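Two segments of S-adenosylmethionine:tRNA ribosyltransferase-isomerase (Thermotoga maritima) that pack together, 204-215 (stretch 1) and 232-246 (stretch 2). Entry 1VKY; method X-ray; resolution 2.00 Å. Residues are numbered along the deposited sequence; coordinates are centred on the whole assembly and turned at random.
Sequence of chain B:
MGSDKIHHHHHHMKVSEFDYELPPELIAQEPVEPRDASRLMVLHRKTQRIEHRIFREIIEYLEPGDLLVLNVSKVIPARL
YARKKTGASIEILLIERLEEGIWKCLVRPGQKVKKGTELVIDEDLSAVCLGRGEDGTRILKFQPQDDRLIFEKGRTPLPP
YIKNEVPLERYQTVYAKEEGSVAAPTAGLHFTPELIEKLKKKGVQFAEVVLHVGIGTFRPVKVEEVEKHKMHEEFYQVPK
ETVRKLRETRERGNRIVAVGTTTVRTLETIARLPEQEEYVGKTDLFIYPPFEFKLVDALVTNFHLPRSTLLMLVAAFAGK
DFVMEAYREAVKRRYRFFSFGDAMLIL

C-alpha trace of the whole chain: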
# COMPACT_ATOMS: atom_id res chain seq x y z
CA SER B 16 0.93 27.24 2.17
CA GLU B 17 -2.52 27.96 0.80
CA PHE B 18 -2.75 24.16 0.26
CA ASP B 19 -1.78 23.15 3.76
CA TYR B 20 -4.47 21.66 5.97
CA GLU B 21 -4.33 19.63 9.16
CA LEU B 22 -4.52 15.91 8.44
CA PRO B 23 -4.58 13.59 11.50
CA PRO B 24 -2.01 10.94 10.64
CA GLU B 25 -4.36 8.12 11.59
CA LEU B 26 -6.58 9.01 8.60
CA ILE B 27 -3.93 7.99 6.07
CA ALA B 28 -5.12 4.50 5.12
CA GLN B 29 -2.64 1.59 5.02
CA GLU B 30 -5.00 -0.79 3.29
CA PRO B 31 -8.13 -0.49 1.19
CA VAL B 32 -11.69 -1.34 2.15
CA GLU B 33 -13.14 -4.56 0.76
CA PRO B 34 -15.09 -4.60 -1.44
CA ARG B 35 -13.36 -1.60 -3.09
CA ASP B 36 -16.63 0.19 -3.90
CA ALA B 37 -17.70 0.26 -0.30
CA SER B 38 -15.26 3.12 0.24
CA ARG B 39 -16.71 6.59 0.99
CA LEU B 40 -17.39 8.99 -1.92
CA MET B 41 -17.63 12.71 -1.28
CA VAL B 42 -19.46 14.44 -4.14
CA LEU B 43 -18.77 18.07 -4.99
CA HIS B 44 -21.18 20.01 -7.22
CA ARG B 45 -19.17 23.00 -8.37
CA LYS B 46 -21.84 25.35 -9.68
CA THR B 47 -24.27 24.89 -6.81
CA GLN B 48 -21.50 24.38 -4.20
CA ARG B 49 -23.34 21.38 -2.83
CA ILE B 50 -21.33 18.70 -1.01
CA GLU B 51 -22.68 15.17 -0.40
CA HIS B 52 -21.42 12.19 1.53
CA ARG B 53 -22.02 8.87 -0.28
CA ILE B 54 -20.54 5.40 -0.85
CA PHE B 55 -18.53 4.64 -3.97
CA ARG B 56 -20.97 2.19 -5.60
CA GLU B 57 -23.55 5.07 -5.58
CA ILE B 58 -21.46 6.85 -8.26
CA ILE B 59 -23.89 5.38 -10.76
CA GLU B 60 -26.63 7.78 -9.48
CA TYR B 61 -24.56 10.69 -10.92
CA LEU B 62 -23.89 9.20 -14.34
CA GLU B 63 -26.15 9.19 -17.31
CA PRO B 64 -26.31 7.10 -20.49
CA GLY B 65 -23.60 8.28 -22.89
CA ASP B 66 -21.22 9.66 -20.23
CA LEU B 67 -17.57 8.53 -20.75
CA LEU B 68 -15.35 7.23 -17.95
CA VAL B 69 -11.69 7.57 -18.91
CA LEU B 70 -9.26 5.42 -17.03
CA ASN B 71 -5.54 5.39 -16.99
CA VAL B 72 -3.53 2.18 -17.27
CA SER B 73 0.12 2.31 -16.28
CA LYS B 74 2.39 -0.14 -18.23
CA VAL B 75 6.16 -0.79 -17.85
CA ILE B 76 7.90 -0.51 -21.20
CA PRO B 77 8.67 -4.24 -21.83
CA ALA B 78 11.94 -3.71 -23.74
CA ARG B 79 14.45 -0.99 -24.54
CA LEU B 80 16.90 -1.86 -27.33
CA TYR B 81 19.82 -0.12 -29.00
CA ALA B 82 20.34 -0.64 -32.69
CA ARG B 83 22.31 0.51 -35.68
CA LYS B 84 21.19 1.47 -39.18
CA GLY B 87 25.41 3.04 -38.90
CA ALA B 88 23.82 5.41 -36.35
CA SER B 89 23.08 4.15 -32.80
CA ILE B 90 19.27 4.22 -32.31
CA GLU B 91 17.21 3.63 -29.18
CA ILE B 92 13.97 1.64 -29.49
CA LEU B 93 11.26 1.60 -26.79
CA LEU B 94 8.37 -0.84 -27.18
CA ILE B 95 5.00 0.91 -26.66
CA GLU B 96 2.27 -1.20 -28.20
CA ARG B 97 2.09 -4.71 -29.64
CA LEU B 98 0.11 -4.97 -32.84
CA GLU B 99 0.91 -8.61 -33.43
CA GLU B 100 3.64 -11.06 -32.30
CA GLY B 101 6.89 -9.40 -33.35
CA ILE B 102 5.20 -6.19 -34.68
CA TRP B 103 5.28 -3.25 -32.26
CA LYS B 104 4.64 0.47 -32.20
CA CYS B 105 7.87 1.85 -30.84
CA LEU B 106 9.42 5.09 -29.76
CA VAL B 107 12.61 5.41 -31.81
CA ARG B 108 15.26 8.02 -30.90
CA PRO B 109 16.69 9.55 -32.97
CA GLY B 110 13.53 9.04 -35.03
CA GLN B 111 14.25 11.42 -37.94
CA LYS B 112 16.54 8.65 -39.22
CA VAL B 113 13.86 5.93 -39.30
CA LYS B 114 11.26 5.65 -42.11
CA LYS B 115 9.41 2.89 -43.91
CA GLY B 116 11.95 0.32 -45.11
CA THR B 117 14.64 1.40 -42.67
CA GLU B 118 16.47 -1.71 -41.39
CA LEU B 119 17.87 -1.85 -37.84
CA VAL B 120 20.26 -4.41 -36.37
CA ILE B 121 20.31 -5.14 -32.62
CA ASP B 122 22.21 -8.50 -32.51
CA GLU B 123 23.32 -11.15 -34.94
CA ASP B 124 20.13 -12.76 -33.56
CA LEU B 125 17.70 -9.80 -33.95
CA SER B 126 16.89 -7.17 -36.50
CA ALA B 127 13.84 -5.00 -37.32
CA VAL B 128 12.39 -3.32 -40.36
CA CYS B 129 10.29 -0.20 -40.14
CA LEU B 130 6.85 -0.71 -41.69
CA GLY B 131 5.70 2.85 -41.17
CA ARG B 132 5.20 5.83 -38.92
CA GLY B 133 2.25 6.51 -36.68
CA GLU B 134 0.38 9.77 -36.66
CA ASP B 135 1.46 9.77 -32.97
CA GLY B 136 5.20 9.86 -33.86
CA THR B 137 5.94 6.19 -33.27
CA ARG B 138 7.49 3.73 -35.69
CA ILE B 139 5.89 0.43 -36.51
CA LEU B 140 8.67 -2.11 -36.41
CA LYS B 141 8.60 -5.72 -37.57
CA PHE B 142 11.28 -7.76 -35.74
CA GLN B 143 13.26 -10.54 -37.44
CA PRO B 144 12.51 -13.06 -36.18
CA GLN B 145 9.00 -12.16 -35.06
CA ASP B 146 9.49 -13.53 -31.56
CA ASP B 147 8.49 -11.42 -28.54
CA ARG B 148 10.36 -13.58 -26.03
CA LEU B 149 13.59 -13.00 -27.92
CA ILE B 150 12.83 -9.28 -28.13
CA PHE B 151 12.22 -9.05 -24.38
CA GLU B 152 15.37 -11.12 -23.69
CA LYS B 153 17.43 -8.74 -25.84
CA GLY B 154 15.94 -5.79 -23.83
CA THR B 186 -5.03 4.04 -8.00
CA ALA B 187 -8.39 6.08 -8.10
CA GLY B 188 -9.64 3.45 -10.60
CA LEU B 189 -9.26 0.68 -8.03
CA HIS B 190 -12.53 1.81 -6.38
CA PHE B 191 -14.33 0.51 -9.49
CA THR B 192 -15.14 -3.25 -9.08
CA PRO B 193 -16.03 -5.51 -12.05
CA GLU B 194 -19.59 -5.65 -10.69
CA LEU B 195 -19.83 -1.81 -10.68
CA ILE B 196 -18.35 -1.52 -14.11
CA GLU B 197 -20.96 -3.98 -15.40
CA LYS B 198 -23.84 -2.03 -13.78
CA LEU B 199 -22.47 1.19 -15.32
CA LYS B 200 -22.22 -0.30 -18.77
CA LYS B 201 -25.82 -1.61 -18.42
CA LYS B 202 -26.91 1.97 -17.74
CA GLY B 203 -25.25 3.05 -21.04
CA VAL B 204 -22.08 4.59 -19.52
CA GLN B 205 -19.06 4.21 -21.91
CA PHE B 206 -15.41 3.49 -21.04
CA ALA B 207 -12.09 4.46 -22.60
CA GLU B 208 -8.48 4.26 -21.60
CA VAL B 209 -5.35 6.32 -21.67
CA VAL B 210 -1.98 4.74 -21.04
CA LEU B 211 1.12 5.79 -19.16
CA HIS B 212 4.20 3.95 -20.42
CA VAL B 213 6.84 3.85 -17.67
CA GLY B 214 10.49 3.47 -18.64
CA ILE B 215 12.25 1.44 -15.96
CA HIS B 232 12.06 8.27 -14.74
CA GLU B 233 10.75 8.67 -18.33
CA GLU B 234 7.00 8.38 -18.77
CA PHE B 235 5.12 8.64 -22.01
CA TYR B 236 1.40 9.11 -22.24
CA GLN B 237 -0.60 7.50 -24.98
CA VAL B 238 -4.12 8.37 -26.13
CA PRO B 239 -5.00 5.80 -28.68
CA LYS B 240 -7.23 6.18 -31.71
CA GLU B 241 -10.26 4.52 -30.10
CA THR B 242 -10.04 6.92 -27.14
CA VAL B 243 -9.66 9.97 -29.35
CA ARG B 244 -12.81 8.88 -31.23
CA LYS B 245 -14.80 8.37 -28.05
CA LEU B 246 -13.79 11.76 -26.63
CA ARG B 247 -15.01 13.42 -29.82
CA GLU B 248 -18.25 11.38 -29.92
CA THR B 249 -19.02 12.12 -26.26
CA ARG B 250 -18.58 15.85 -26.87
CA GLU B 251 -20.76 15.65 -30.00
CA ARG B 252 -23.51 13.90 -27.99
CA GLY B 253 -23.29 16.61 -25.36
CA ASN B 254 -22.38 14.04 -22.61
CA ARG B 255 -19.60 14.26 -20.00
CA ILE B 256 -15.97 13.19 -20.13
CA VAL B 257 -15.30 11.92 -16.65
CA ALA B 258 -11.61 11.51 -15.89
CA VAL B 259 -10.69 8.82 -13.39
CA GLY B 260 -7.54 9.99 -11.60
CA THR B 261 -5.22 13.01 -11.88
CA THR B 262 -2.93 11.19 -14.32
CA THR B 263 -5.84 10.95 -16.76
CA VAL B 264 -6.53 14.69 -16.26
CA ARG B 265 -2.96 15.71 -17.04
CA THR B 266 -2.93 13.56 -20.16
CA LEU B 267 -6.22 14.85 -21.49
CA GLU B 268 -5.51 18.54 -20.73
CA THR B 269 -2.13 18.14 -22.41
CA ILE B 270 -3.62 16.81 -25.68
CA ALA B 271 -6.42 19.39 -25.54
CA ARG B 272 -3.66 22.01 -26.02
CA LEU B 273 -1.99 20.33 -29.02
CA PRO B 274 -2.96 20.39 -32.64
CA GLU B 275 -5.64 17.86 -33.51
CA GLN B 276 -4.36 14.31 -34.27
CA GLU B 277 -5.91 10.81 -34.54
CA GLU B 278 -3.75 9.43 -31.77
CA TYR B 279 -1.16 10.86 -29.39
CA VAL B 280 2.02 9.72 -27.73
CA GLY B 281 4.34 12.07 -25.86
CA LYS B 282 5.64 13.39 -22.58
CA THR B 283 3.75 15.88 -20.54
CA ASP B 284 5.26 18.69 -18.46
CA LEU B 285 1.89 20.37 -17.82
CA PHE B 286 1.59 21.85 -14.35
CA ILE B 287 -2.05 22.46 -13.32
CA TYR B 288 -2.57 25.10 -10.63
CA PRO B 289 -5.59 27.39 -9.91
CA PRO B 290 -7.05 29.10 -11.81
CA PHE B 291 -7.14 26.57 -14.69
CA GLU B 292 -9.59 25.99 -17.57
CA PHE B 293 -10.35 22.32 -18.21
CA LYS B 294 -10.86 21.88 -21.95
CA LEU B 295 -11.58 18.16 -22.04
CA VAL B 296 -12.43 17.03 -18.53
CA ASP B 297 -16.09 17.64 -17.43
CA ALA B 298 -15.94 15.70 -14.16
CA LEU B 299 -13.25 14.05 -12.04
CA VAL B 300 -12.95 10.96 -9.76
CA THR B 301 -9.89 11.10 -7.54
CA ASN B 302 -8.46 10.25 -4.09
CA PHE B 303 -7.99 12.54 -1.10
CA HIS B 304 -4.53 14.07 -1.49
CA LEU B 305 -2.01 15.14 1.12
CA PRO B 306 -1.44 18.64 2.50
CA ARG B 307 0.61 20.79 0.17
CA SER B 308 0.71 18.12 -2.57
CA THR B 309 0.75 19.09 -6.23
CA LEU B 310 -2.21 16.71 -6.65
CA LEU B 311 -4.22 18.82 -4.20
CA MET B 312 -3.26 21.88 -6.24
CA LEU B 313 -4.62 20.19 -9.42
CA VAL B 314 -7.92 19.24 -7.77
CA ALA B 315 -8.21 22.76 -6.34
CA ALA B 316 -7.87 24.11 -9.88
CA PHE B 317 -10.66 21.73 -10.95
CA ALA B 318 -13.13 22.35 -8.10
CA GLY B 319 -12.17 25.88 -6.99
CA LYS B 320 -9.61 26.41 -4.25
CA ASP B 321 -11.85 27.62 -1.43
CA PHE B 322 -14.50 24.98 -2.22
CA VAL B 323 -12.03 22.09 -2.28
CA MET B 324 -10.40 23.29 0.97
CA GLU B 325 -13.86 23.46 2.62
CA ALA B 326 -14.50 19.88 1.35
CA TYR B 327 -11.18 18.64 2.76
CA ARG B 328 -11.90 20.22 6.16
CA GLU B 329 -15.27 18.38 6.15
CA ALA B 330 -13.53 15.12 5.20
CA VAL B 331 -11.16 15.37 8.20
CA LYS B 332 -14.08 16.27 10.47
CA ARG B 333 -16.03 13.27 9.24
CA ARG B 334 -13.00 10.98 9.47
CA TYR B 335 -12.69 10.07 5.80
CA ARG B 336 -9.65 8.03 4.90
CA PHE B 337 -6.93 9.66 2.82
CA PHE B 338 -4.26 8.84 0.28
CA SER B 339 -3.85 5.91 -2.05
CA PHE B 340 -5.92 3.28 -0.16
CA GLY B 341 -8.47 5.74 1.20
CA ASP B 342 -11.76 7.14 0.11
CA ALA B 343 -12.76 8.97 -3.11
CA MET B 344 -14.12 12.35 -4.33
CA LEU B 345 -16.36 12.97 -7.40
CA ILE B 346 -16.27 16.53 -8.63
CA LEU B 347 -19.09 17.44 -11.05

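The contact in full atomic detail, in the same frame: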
# COMPACT_ATOMS: atom_id res chain seq x y z
N VAL B 204 -23.36 3.86 -19.72
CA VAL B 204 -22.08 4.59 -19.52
C VAL B 204 -20.93 3.94 -20.37
O VAL B 204 -20.75 2.74 -20.33
CB VAL B 204 -21.71 4.62 -18.05
CG1 VAL B 204 -20.39 5.41 -17.82
CG2 VAL B 204 -22.85 5.25 -17.24
N GLN B 205 -20.18 4.73 -21.12
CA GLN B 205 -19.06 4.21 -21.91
C GLN B 205 -17.72 4.32 -21.18
O GLN B 205 -17.57 5.12 -20.24
CB GLN B 205 -19.00 4.98 -23.22
CG GLN B 205 -20.26 4.74 -24.07
CD GLN B 205 -20.05 5.05 -25.53
OE1 GLN B 205 -18.92 5.00 -26.06
NE2 GLN B 205 -21.15 5.37 -26.20
N PHE B 206 -16.76 3.51 -21.61
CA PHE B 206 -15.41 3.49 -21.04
C PHE B 206 -14.34 3.71 -22.11
O PHE B 206 -14.51 3.31 -23.25
CB PHE B 206 -15.15 2.14 -20.35
CG PHE B 206 -15.89 1.99 -19.05
CD1 PHE B 206 -17.27 1.73 -19.06
CD2 PHE B 206 -15.26 2.22 -17.85
CE1 PHE B 206 -17.98 1.66 -17.85
CE2 PHE B 206 -15.98 2.15 -16.63
CZ PHE B 206 -17.33 1.86 -16.65
N ALA B 207 -13.25 4.37 -21.74
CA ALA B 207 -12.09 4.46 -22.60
C ALA B 207 -10.87 4.48 -21.73
O ALA B 207 -10.96 4.69 -20.51
CB ALA B 207 -12.14 5.69 -23.47
N GLU B 208 -9.72 4.24 -22.34
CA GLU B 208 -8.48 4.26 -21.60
C GLU B 208 -7.38 5.15 -22.18
O GLU B 208 -7.24 5.34 -23.41
CB GLU B 208 -7.98 2.82 -21.32
CG GLU B 208 -7.20 2.14 -22.40
CD GLU B 208 -6.64 0.78 -21.93
OE1 GLU B 208 -7.31 0.09 -21.09
OE2 GLU B 208 -5.53 0.42 -22.43
N VAL B 209 -6.60 5.72 -21.27
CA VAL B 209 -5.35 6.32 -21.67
C VAL B 209 -4.29 5.49 -21.00
O VAL B 209 -4.55 4.81 -20.01
CB VAL B 209 -5.25 7.84 -21.29
CG1 VAL B 209 -6.26 8.63 -22.11
CG2 VAL B 209 -5.41 8.07 -19.83
N VAL B 210 -3.08 5.58 -21.51
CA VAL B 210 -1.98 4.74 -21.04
C VAL B 210 -0.79 5.61 -20.64
O VAL B 210 -0.54 6.70 -21.21
CB VAL B 210 -1.57 3.72 -22.14
CG1 VAL B 210 -0.55 2.71 -21.62
CG2 VAL B 210 -2.79 2.96 -22.68
N LEU B 211 -0.11 5.17 -19.60
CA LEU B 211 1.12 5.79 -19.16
C LEU B 211 2.21 4.72 -19.28
O LEU B 211 2.18 3.72 -18.59
CB LEU B 211 1.00 6.31 -17.74
CG LEU B 211 2.17 7.22 -17.35
CD1 LEU B 211 2.24 8.51 -18.18
CD2 LEU B 211 2.12 7.53 -15.87
N HIS B 212 3.14 4.92 -20.19
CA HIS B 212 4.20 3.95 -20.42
C HIS B 212 5.40 4.39 -19.59
O HIS B 212 5.93 5.46 -19.82
CB HIS B 212 4.57 3.94 -21.87
CG HIS B 212 3.45 3.51 -22.77
ND1 HIS B 212 3.18 2.19 -23.02
CD2 HIS B 212 2.54 4.23 -23.47
CE1 HIS B 212 2.15 2.10 -23.84
NE2 HIS B 212 1.74 3.32 -24.14
N VAL B 213 5.81 3.53 -18.66
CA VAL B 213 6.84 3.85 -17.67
C VAL B 213 8.16 3.12 -18.00
O VAL B 213 8.23 1.89 -18.10
CB VAL B 213 6.34 3.50 -16.26
CG1 VAL B 213 7.37 3.89 -15.23
CG2 VAL B 213 5.01 4.20 -16.00
N GLY B 214 9.18 3.93 -18.24
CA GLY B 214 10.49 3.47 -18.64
C GLY B 214 11.37 3.19 -17.44
O GLY B 214 12.10 4.07 -16.97
N ILE B 215 11.29 1.96 -16.93
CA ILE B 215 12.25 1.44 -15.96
C ILE B 215 11.50 0.57 -14.97
O ILE B 215 10.46 0.98 -14.45
N HIS B 232 11.22 7.43 -13.88
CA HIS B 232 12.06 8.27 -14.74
C HIS B 232 11.85 7.91 -16.22
O HIS B 232 12.15 6.81 -16.65
CB HIS B 232 13.53 8.10 -14.36
CG HIS B 232 14.44 9.09 -15.01
ND1 HIS B 232 14.79 9.01 -16.34
CD2 HIS B 232 15.07 10.19 -14.52
CE1 HIS B 232 15.60 10.02 -16.64
NE2 HIS B 232 15.78 10.75 -15.56
N GLU B 233 11.36 8.88 -16.99
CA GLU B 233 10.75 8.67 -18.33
C GLU B 233 9.37 7.99 -18.33
O GLU B 233 9.20 6.82 -18.02
CB GLU B 233 11.69 8.00 -19.31
CG GLU B 233 12.64 8.99 -19.95
CD GLU B 233 12.96 8.66 -21.38
OE1 GLU B 233 13.21 7.47 -21.68
OE2 GLU B 233 12.98 9.61 -22.20
N GLU B 234 8.38 8.80 -18.70
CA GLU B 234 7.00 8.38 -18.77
C GLU B 234 6.40 9.00 -20.01
O GLU B 234 6.58 10.18 -20.29
CB GLU B 234 6.24 8.84 -17.53
CG GLU B 234 6.63 8.05 -16.29
CD GLU B 234 6.03 8.62 -15.00
OE1 GLU B 234 5.46 9.74 -15.06
OE2 GLU B 234 6.14 7.94 -13.94
N PHE B 235 5.73 8.17 -20.80
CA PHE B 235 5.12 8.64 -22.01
C PHE B 235 3.65 8.36 -21.89
O PHE B 235 3.25 7.25 -21.50
CB PHE B 235 5.69 7.91 -23.24
CG PHE B 235 7.18 8.06 -23.40
CD1 PHE B 235 8.03 7.16 -22.77
CD2 PHE B 235 7.71 9.07 -24.14
CE1 PHE B 235 9.39 7.28 -22.89
CE2 PHE B 235 9.07 9.20 -24.27
CZ PHE B 235 9.92 8.31 -23.65
N TYR B 236 2.83 9.36 -22.18
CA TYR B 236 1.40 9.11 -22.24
C TYR B 236 1.06 8.62 -23.61
O TYR B 236 1.75 8.91 -24.60
CB TYR B 236 0.57 10.37 -21.91
CG TYR B 236 0.72 11.48 -22.92
CD1 TYR B 236 0.01 11.45 -24.14
CD2 TYR B 236 1.59 12.54 -22.70
CE1 TYR B 236 0.14 12.45 -25.05
CE2 TYR B 236 1.70 13.55 -23.62
CZ TYR B 236 0.98 13.51 -24.78
OH TYR B 236 1.15 14.50 -25.71
N GLN B 237 -0.02 7.86 -23.69
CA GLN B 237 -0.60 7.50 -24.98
C GLN B 237 -2.11 7.64 -24.91
O GLN B 237 -2.72 7.19 -23.96
CB GLN B 237 -0.25 6.04 -25.32
CG GLN B 237 -0.78 5.56 -26.70
CD GLN B 237 -0.56 4.09 -26.96
OE1 GLN B 237 -0.21 3.35 -26.04
NE2 GLN B 237 -0.78 3.66 -28.20
N VAL B 238 -2.68 8.28 -25.92
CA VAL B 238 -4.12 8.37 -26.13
C VAL B 238 -4.39 7.77 -27.48
O VAL B 238 -4.16 8.38 -28.53
CB VAL B 238 -4.65 9.83 -26.12
CG1 VAL B 238 -6.19 9.84 -26.12
CG2 VAL B 238 -4.16 10.56 -24.89
N PRO B 239 -4.86 6.53 -27.47
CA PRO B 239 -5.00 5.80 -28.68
C PRO B 239 -6.21 6.22 -29.50
O PRO B 239 -7.11 6.92 -29.02
CB PRO B 239 -5.12 4.34 -28.19
CG PRO B 239 -5.72 4.43 -26.84
CD PRO B 239 -5.26 5.75 -26.28
N LYS B 240 -6.23 5.77 -30.74
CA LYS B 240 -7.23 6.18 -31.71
C LYS B 240 -8.63 5.97 -31.21
O LYS B 240 -9.46 6.81 -31.41
CB LYS B 240 -7.06 5.40 -33.02
CG LYS B 240 -5.83 5.77 -33.86
CD LYS B 240 -5.86 5.16 -35.25
CE LYS B 240 -5.04 5.98 -36.29
NZ LYS B 240 -5.48 5.92 -37.75
N GLU B 241 -8.90 4.84 -30.56
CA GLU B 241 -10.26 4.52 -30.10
C GLU B 241 -10.70 5.50 -28.99
O GLU B 241 -11.85 5.95 -28.93
CB GLU B 241 -10.37 3.04 -29.64
CG GLU B 241 -9.29 2.58 -28.70
CD GLU B 241 -8.00 1.97 -29.33
OE1 GLU B 241 -7.55 2.34 -30.46
OE2 GLU B 241 -7.40 1.13 -28.60
N THR B 242 -9.76 5.91 -28.16
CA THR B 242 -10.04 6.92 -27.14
C THR B 242 -10.26 8.31 -27.71
O THR B 242 -11.17 9.02 -27.30
CB THR B 242 -8.89 6.98 -26.14
OG1 THR B 242 -8.77 5.70 -25.52
CG2 THR B 242 -9.21 7.96 -24.96
N VAL B 243 -9.44 8.71 -28.67
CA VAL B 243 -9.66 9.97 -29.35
C VAL B 243 -11.06 10.02 -29.97
O VAL B 243 -11.74 11.04 -29.89
CB VAL B 243 -8.54 10.26 -30.43
CG1 VAL B 243 -8.87 11.50 -31.26
CG2 VAL B 243 -7.16 10.42 -29.77
N ARG B 244 -11.47 8.94 -30.63
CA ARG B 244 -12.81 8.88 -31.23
C ARG B 244 -13.91 9.02 -30.21
O ARG B 244 -14.86 9.76 -30.39
CB ARG B 244 -13.01 7.55 -31.97
CG ARG B 244 -14.30 7.55 -32.78
CD ARG B 244 -14.98 6.17 -32.99
NE ARG B 244 -14.07 5.04 -32.81
CZ ARG B 244 -14.18 4.07 -31.89
NH1 ARG B 244 -15.18 4.03 -31.00
NH2 ARG B 244 -13.24 3.11 -31.87
N LYS B 245 -13.79 8.29 -29.10
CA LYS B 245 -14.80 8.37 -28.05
C LYS B 245 -14.90 9.73 -27.39
O LYS B 245 -15.98 10.17 -27.01
CB LYS B 245 -14.48 7.31 -27.01
CG LYS B 245 -14.73 5.93 -27.55
CD LYS B 245 -14.68 4.89 -26.46
CE LYS B 245 -15.43 3.66 -26.91
NZ LYS B 245 -15.23 2.61 -25.89
N LEU B 246 -13.77 10.41 -27.23
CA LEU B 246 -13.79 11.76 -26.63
C LEU B 246 -14.58 12.69 -27.54
O LEU B 246 -15.39 13.52 -27.08
CB LEU B 246 -12.34 12.30 -26.47
CG LEU B 246 -11.45 11.61 -25.46
CD1 LEU B 246 -10.01 11.97 -25.73
CD2 LEU B 246 -11.86 11.98 -24.07
O HOH W 1 -9.97 3.25 -25.11

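Strand 205-213 pairs antiparallel with strand 234-238, and its N-terminal half continues past the ladder against helix 240-246. The ladder is regular: Val210 N donates to Gln237 O (3.0 Å) and Gln237 N to Val210 O (2.8 Å), and the same reciprocal pair joins His212 N to Phe235 O (2.7 Å) and Phe235 N to His212 O (2.9 Å). Gly214 N to Glu233 O (2.9 Å) extends it by one bond.

Val210, His212, Phe235 and Gln237 send their side chains to one face of the sheet. There His212, with chi1 m and chi2 -84°, carries its ring so that NE2 donates to OE1 of Gln237 (2.7 Å, 158° at the hydrogen). Gln237 meets it nearly extended, chi1 and chi2 both t, and a chi3 of 12° leaves OE1 for the imidazole while its NE2 is bonded elsewhere in the structure. The bond thus joins side chains on diagonal rungs, and both residues are buried.

Leu211, Val213, Glu234 and Tyr236 occupy the other face. Leu211, chi1 t and chi2 p, brings CD1 to 4.1 Å from Glu234 CB and 4.5 Å from Tyr236 CB; Val213 CG2 lies 4.2 Å from Glu234 CG, so the aliphatic part of this glutamate packs against the strand.

Beyond the ladder, helix side chains reach the strand's backbone carbonyls. Thr242, chi1 m, donates OG1 to Glu208 O (2.6 Å); a water donates to the same OG1 (2.8 Å) and accepts from Glu208 N (3.0 Å), so both backbone polar groups of Glu208 are linked to one threonine. Its CG2 lies 4.2 Å from Val209 CG1. One helical turn on, Lys245 extends with chi2 to chi4 all t, passing CD 4.0 Å from Ala207 CB before NZ donates to Phe206 O (2.8 Å).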